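Local structure of lipolytic enzyme, G-D-S-L family (Bacteroides thetaiotaomicron, 7BR2) at residues L270-D275 and V294-E299; N301-K306 and T343-Q348. The protein metabolises the drug diltiazem as a serine esterase of the SGNH (GDSL) hydrolase family from a gut bacterium. All blocks are in the same frame, centred on the assembly; numbering follows the deposited sequence.

Contact 1: L270-D275 and V294-E299; sequences LPYPLD and VPFMEE
An edge-to-face aromatic pair, Phe296 against Tyr272, anchors this buried apolar contact between the long loop that follows strand 260-267 and the first turn of helix 296-300. The two ring planes stand 70° apart with centroids 5.4 Å from each other, and the pair is offset: Phe296 CZ comes over one face of the Tyr272 ring, 3.8 Å from Tyr272 CD2. Both side chains run CG anti to the backbone N (chi1 -170° in Tyr272, -179° in Phe296), which sends the rings into the gap between the backbones, where the side chains cross at about a right angle. Leu274 extends the patch with its two methyl branches. Leu274 CD2 lies 4.3 Å from Phe296 CE2, whereas Leu274 CD1 reaches Met297 SD at 4.2 Å, the methionine chain folding back through bends at chi2 and chi3. The phenol hydroxyl of Tyr272 is bonded to Phe38 O, and the side chain also packs on Leu41 and Tyr42 of helix 35-46. A leucine in place of Tyr272 would probably leave the Phe296 edge without its aromatic face and Phe296 freer to shift, and Phe38 O without its hydroxyl mate. Met214 of helix 210-223 touches both aromatic side chains. The arrangement is a small hydrophobic cluster in which an otherwise irregular loop and a short helix, entered through an inverse gamma turn centred on Pro295, pack against helices of the SGNH hydrolase domain.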
loop_
_atom_site.group_PDB
_atom_site.type_symbol
_atom_site.label_atom_id
_atom_site.label_comp_id
_atom_site.label_asym_id
_atom_site.label_seq_id
_atom_site.Cartn_x
_atom_site.Cartn_y
_atom_site.Cartn_z
ATOM N N LEU A 270 -11.398 2.759 -13.009
ATOM C CA LEU A 270 -10.228 3.277 -13.697
ATOM C C LEU A 270 -9.078 2.284 -13.585
ATOM O O LEU A 270 -9.104 1.392 -12.731
ATOM C CB LEU A 270 -9.815 4.633 -13.099
ATOM C CG LEU A 270 -10.800 5.799 -13.222
ATOM C CD1 LEU A 270 -10.273 7.041 -12.486
ATOM C CD2 LEU A 270 -11.099 6.115 -14.683
ATOM N N PRO A 271 -8.072 2.364 -14.464
ATOM C CA PRO A 271 -6.877 1.528 -14.280
ATOM C C PRO A 271 -6.105 1.937 -13.034
ATOM O O PRO A 271 -6.210 3.063 -12.538
ATOM C CB PRO A 271 -6.052 1.784 -15.545
ATOM C CG PRO A 271 -6.479 3.141 -16.004
ATOM C CD PRO A 271 -7.944 3.248 -15.640
ATOM N N TYR A 272 -5.315 1.000 -12.528
ATOM C CA TYR A 272 -4.464 1.294 -11.387
ATOM C C TYR A 272 -3.247 2.068 -11.859
ATOM O O TYR A 272 -2.527 1.591 -12.745
ATOM C CB TYR A 272 -4.019 0.034 -10.676
ATOM C CG TYR A 272 -3.344 0.352 -9.369
ATOM C CD1 TYR A 272 -4.095 0.560 -8.212
ATOM C CD2 TYR A 272 -1.958 0.495 -9.294
ATOM C CE1 TYR A 272 -3.484 0.868 -7.010
ATOM C CE2 TYR A 272 -1.339 0.805 -8.095
ATOM C CZ TYR A 272 -2.108 0.997 -6.958
ATOM O OH TYR A 272 -1.493 1.299 -5.763
ATOM N N PRO A 273 -3.008 3.270 -11.341
ATOM C CA PRO A 273 -1.861 4.063 -11.784
ATOM C C PRO A 273 -0.616 3.763 -10.969
ATOM O O PRO A 273 -0.661 3.582 -9.749
ATOM C CB PRO A 273 -2.351 5.501 -11.585
ATOM C CG PRO A 273 -3.274 5.402 -10.445
ATOM C CD PRO A 273 -3.909 4.032 -10.467
ATOM N N LEU A 274 0.517 3.717 -11.674
ATOM C CA LEU A 274 1.801 3.353 -11.091
ATOM C C LEU A 274 2.757 4.528 -11.208
ATOM O O LEU A 274 2.980 5.054 -12.305
ATOM C CB LEU A 274 2.383 2.117 -11.780
ATOM C CG LEU A 274 1.557 0.853 -11.545
ATOM C CD1 LEU A 274 1.937 -0.276 -12.497
ATOM C CD2 LEU A 274 1.647 0.395 -10.090
ATOM N N ASP A 275 3.290 4.956 -10.075
ATOM C CA ASP A 275 4.294 6.008 -10.064
ATOM C C ASP A 275 5.620 5.435 -10.559
ATOM O O ASP A 275 6.085 4.400 -10.057
ATOM C CB ASP A 275 4.433 6.557 -8.648
ATOM C CG ASP A 275 5.018 7.949 -8.614
ATOM O OD1 ASP A 275 5.570 8.396 -9.642
ATOM O OD2 ASP A 275 4.931 8.582 -7.538
ATOM N N VAL A 294 6.116 -9.188 -9.424
ATOM C CA VAL A 294 4.933 -10.019 -9.219
ATOM C C VAL A 294 4.039 -9.854 -10.435
ATOM O O VAL A 294 4.184 -8.887 -11.199
ATOM C CB VAL A 294 4.169 -9.637 -7.925
ATOM C CG1 VAL A 294 5.004 -9.924 -6.683
ATOM C CG2 VAL A 294 3.747 -8.156 -7.942
ATOM N N PRO A 295 3.127 -10.807 -10.675
ATOM C CA PRO A 295 2.221 -10.654 -11.825
ATOM C C PRO A 295 1.159 -9.596 -11.557
ATOM O O PRO A 295 -0.037 -9.911 -11.555
ATOM C CB PRO A 295 1.601 -12.050 -11.990
ATOM C CG PRO A 295 2.085 -12.869 -10.852
ATOM C CD PRO A 295 2.793 -11.999 -9.877
ATOM N N PHE A 296 1.574 -8.353 -11.275
ATOM C CA PHE A 296 0.600 -7.347 -10.853
ATOM C C PHE A 296 -0.303 -6.934 -12.007
ATOM O O PHE A 296 -1.519 -6.788 -11.830
ATOM C CB PHE A 296 1.270 -6.112 -10.249
ATOM C CG PHE A 296 0.270 -5.083 -9.791
ATOM C CD1 PHE A 296 -0.432 -5.264 -8.604
ATOM C CD2 PHE A 296 -0.021 -3.976 -10.564
ATOM C CE1 PHE A 296 -1.384 -4.350 -8.189
ATOM C CE2 PHE A 296 -0.973 -3.041 -10.142
ATOM C CZ PHE A 296 -1.653 -3.238 -8.959
ATOM N N MET A 297 0.282 -6.688 -13.181
ATOM C CA MET A 297 -0.507 -6.303 -14.347
ATOM C C MET A 297 -1.530 -7.373 -14.701
ATOM O O MET A 297 -2.694 -7.063 -14.984
ATOM C CB MET A 297 0.429 -6.037 -15.520
ATOM C CG MET A 297 1.331 -4.855 -15.280
ATOM S SD MET A 297 0.398 -3.382 -14.820
ATOM C CE MET A 297 -0.243 -2.909 -16.429
ATOM N N GLU A 298 -1.112 -8.640 -14.689
ATOM C CA GLU A 298 -2.010 -9.721 -15.085
ATOM C C GLU A 298 -3.109 -9.963 -14.048
ATOM O O GLU A 298 -4.264 -10.234 -14.408
ATOM C CB GLU A 298 -1.206 -11.005 -15.320
ATOM C CG GLU A 298 -0.129 -10.883 -16.388
ATOM C CD GLU A 298 1.203 -10.417 -15.826
ATOM O OE1 GLU A 298 1.203 -9.561 -14.908
ATOM O OE2 GLU A 298 2.252 -10.907 -16.301
ATOM N N GLU A 299 -2.778 -9.885 -12.756
ATOM C CA GLU A 299 -3.763 -10.260 -11.748
ATOM C C GLU A 299 -4.647 -9.100 -11.302
ATOM O O GLU A 299 -5.803 -9.331 -10.917
ATOM C CB GLU A 299 -3.076 -10.875 -10.523
ATOM C CG GLU A 299 -2.439 -12.216 -10.828
ATOM C CD GLU A 299 -1.807 -12.890 -9.629
ATOM O OE1 GLU A 299 -2.116 -12.501 -8.484
ATOM O OE2 GLU A 299 -0.981 -13.805 -9.833
#

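Contact 2: N301-K306 and T343-Q348; sequences NTELLK and TPQYQQ
Strand 303-308 and the N-terminal turn of helix 344-377 face each other with their backbones well apart; the nearest alpha carbons, Glu303 CA and Tyr346 CA, are 10.5 Å from one another. Two long polar side chains, Glu303 and Gln345, span this gap from opposite directions. Gln345 NE2 donates to Glu303 OE2 at 2.7 Å, a short but bent bond (142° at the hydrogen), and the carboxylate oxygen is met from above the carboxylate plane, the acid also being tilted from the amide plane. Glu303 reaches straight out, its CG turned away from its own backbone N (chi1 -175°), while Gln345 tucks its CG in between its N and carbonyl carbon (chi1 63°) and bends at chi2 to turn its amide to the acid. The second oxygen, Glu303 OE1, takes a hydrogen bond from a water at 2.8 Å. That water in turn accepts from Thr343 OG1 at 3.0 Å, giving the strand a second, indirect tie to the helix start. Thr343 is the N-cap: its OG1 also accepts from Tyr346 N, at 3.0 Å, so one hydroxyl serves both the helix end and the water. Glu303 OE2 has a further partner in Tyr265 OH. The buried carboxylate is thus gripped through both oxygens by an amide, a phenol and a water. These bonds, together with the nearby helix N terminus, are likely to favour its charged form, making the contact a polar bridge between an inner strand of the mixed sheet and a helix start, not an apolar seam.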
loop_
_atom_site.group_PDB
_atom_site.type_symbol
_atom_site.label_atom_id
_atom_site.label_comp_id
_atom_site.label_asym_id
_atom_site.label_seq_id
_atom_site.Cartn_x
_atom_site.Cartn_y
_atom_site.Cartn_z
ATOM N N ASN A 301 -4.228 -5.415 -12.757
ATOM C CA ASN A 301 -4.269 -4.219 -13.580
ATOM C C ASN A 301 -4.466 -4.581 -15.040
ATOM O O ASN A 301 -3.705 -4.167 -15.912
ATOM C CB ASN A 301 -3.023 -3.363 -13.394
ATOM C CG ASN A 301 -3.309 -1.896 -13.616
ATOM O OD1 ASN A 301 -4.469 -1.490 -13.687
ATOM N ND2 ASN A 301 -2.261 -1.101 -13.767
ATOM N N THR A 302 -5.521 -5.351 -15.328
ATOM C CA THR A 302 -5.869 -5.743 -16.694
ATOM C C THR A 302 -7.172 -5.064 -17.122
ATOM O O THR A 302 -8.258 -5.418 -16.644
ATOM C CB THR A 302 -5.979 -7.262 -16.801
ATOM O OG1 THR A 302 -4.683 -7.839 -16.607
ATOM C CG2 THR A 302 -6.496 -7.663 -18.170
ATOM N N GLU A 303 -7.054 -4.107 -18.038
ATOM C CA GLU A 303 -8.178 -3.442 -18.691
ATOM C C GLU A 303 -8.145 -3.893 -20.150
ATOM O O GLU A 303 -7.582 -3.224 -21.027
ATOM C CB GLU A 303 -8.068 -1.903 -18.548
ATOM C CG GLU A 303 -9.261 -1.136 -19.089
ATOM C CD GLU A 303 -9.062 0.380 -19.088
ATOM O OE1 GLU A 303 -7.938 0.863 -18.809
ATOM O OE2 GLU A 303 -10.051 1.095 -19.366
ATOM N N LEU A 304 -8.757 -5.045 -20.416
ATOM C CA LEU A 304 -8.501 -5.771 -21.656
ATOM C C LEU A 304 -9.409 -5.287 -22.780
ATOM O O LEU A 304 -10.635 -5.258 -22.633
ATOM C CB LEU A 304 -8.675 -7.274 -21.445
ATOM C CG LEU A 304 -8.029 -8.108 -22.559
ATOM C CD1 LEU A 304 -6.495 -8.043 -22.524
ATOM C CD2 LEU A 304 -8.508 -9.553 -22.504
ATOM N N LEU A 305 -8.805 -4.910 -23.902
ATOM C CA LEU A 305 -9.548 -4.591 -25.115
ATOM C C LEU A 305 -9.281 -5.665 -26.168
ATOM O O LEU A 305 -8.142 -5.826 -26.632
ATOM C CB LEU A 305 -9.188 -3.205 -25.644
ATOM C CG LEU A 305 -9.706 -2.919 -27.055
ATOM C CD1 LEU A 305 -11.230 -2.921 -27.102
ATOM C CD2 LEU A 305 -9.156 -1.581 -27.562
ATOM N N LYS A 306 -10.332 -6.391 -26.541
ATOM C CA LYS A 306 -10.264 -7.442 -27.548
ATOM C C LYS A 306 -11.218 -7.084 -28.675
ATOM O O LYS A 306 -12.427 -6.952 -28.452
ATOM C CB LYS A 306 -10.625 -8.811 -26.954
ATOM C CG LYS A 306 -10.200 -9.979 -27.829
ATOM C CD LYS A 306 -10.678 -11.310 -27.300
ATOM C CE LYS A 306 -9.845 -11.758 -26.114
ATOM N NZ LYS A 306 -10.606 -12.728 -25.288
ATOM N N THR A 343 -3.682 6.610 -22.366
ATOM C CA THR A 343 -5.140 6.659 -22.413
ATOM C C THR A 343 -5.651 7.762 -21.493
ATOM O O THR A 343 -5.011 8.092 -20.485
ATOM C CB THR A 343 -5.786 5.329 -22.017
ATOM O OG1 THR A 343 -5.750 5.146 -20.599
ATOM C CG2 THR A 343 -5.083 4.152 -22.709
ATOM N N PRO A 344 -6.797 8.355 -21.828
ATOM C CA PRO A 344 -7.361 9.391 -20.953
ATOM C C PRO A 344 -7.693 8.882 -19.569
ATOM O O PRO A 344 -7.450 9.595 -18.591
ATOM C CB PRO A 344 -8.609 9.846 -21.717
ATOM C CG PRO A 344 -8.274 9.539 -23.145
ATOM C CD PRO A 344 -7.530 8.238 -23.089
ATOM N N GLN A 345 -8.218 7.657 -19.455
ATOM C CA GLN A 345 -8.529 7.106 -18.144
ATOM C C GLN A 345 -7.264 6.846 -17.332
ATOM O O GLN A 345 -7.296 6.922 -16.098
ATOM C CB GLN A 345 -9.364 5.821 -18.256
ATOM C CG GLN A 345 -8.690 4.635 -18.956
ATOM C CD GLN A 345 -9.088 4.462 -20.428
ATOM O OE1 GLN A 345 -9.214 5.433 -21.179
ATOM N NE2 GLN A 345 -9.232 3.206 -20.851
ATOM N N TYR A 346 -6.143 6.535 -17.991
ATOM C CA TYR A 346 -4.897 6.382 -17.248
ATOM C C TYR A 346 -4.369 7.736 -16.794
ATOM O O TYR A 346 -3.831 7.852 -15.693
ATOM C CB TYR A 346 -3.837 5.645 -18.070
ATOM C CG TYR A 346 -2.742 5.071 -17.191
ATOM C CD1 TYR A 346 -2.903 3.839 -16.565
ATOM C CD2 TYR A 346 -1.579 5.794 -16.924
ATOM C CE1 TYR A 346 -1.925 3.322 -15.743
ATOM C CE2 TYR A 346 -0.595 5.288 -16.091
ATOM C CZ TYR A 346 -0.775 4.050 -15.509
ATOM O OH TYR A 346 0.196 3.511 -14.697
ATOM N N GLN A 347 -4.533 8.770 -17.617
ATOM C CA GLN A 347 -4.185 10.116 -17.186
ATOM C C GLN A 347 -5.038 10.555 -15.991
ATOM O O GLN A 347 -4.522 11.140 -15.027
ATOM C CB GLN A 347 -4.353 11.075 -18.362
ATOM C CG GLN A 347 -3.330 10.900 -19.485
ATOM C CD GLN A 347 -1.917 11.262 -19.049
ATOM O OE1 GLN A 347 -1.011 10.420 -19.042
ATOM N NE2 GLN A 347 -1.722 12.519 -18.686
ATOM N N GLN A 348 -6.337 10.242 -16.026
ATOM C CA GLN A 348 -7.227 10.507 -14.897
ATOM C C GLN A 348 -6.766 9.753 -13.653
ATOM O O GLN A 348 -6.702 10.312 -12.539
ATOM C CB GLN A 348 -8.647 10.094 -15.300
ATOM C CG GLN A 348 -9.753 10.244 -14.261
ATOM C CD GLN A 348 -11.092 9.784 -14.804
ATOM O OE1 GLN A 348 -11.180 9.357 -15.956
ATOM N NE2 GLN A 348 -12.135 9.845 -13.981
HETATM O O HOH W 1 -5.691 2.537 -19.194
#

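In the fold
From the N terminus, 270-275 comes first, in the loop after strand 260-267; contact 1 closes that loop when the chain returns at 294-299. Helix 296-300 then leads straight into strand 303-308, where contact 2 opens, and contact 2 closes through strands 313-318 and 321-327 at the start of helix 344-377. The two closures stand in series, neither nested nor crossed, yet their centres are about 10 Å apart and they touch. Asn301 OD1 accepts from Tyr272 N, Thr302 OG1 pairs with Met297 O, and Tyr346 OH bonds to Leu274 N. Together they join the loop, helices 35-46 and 210-223, the mixed sheet and the long helix 344-377.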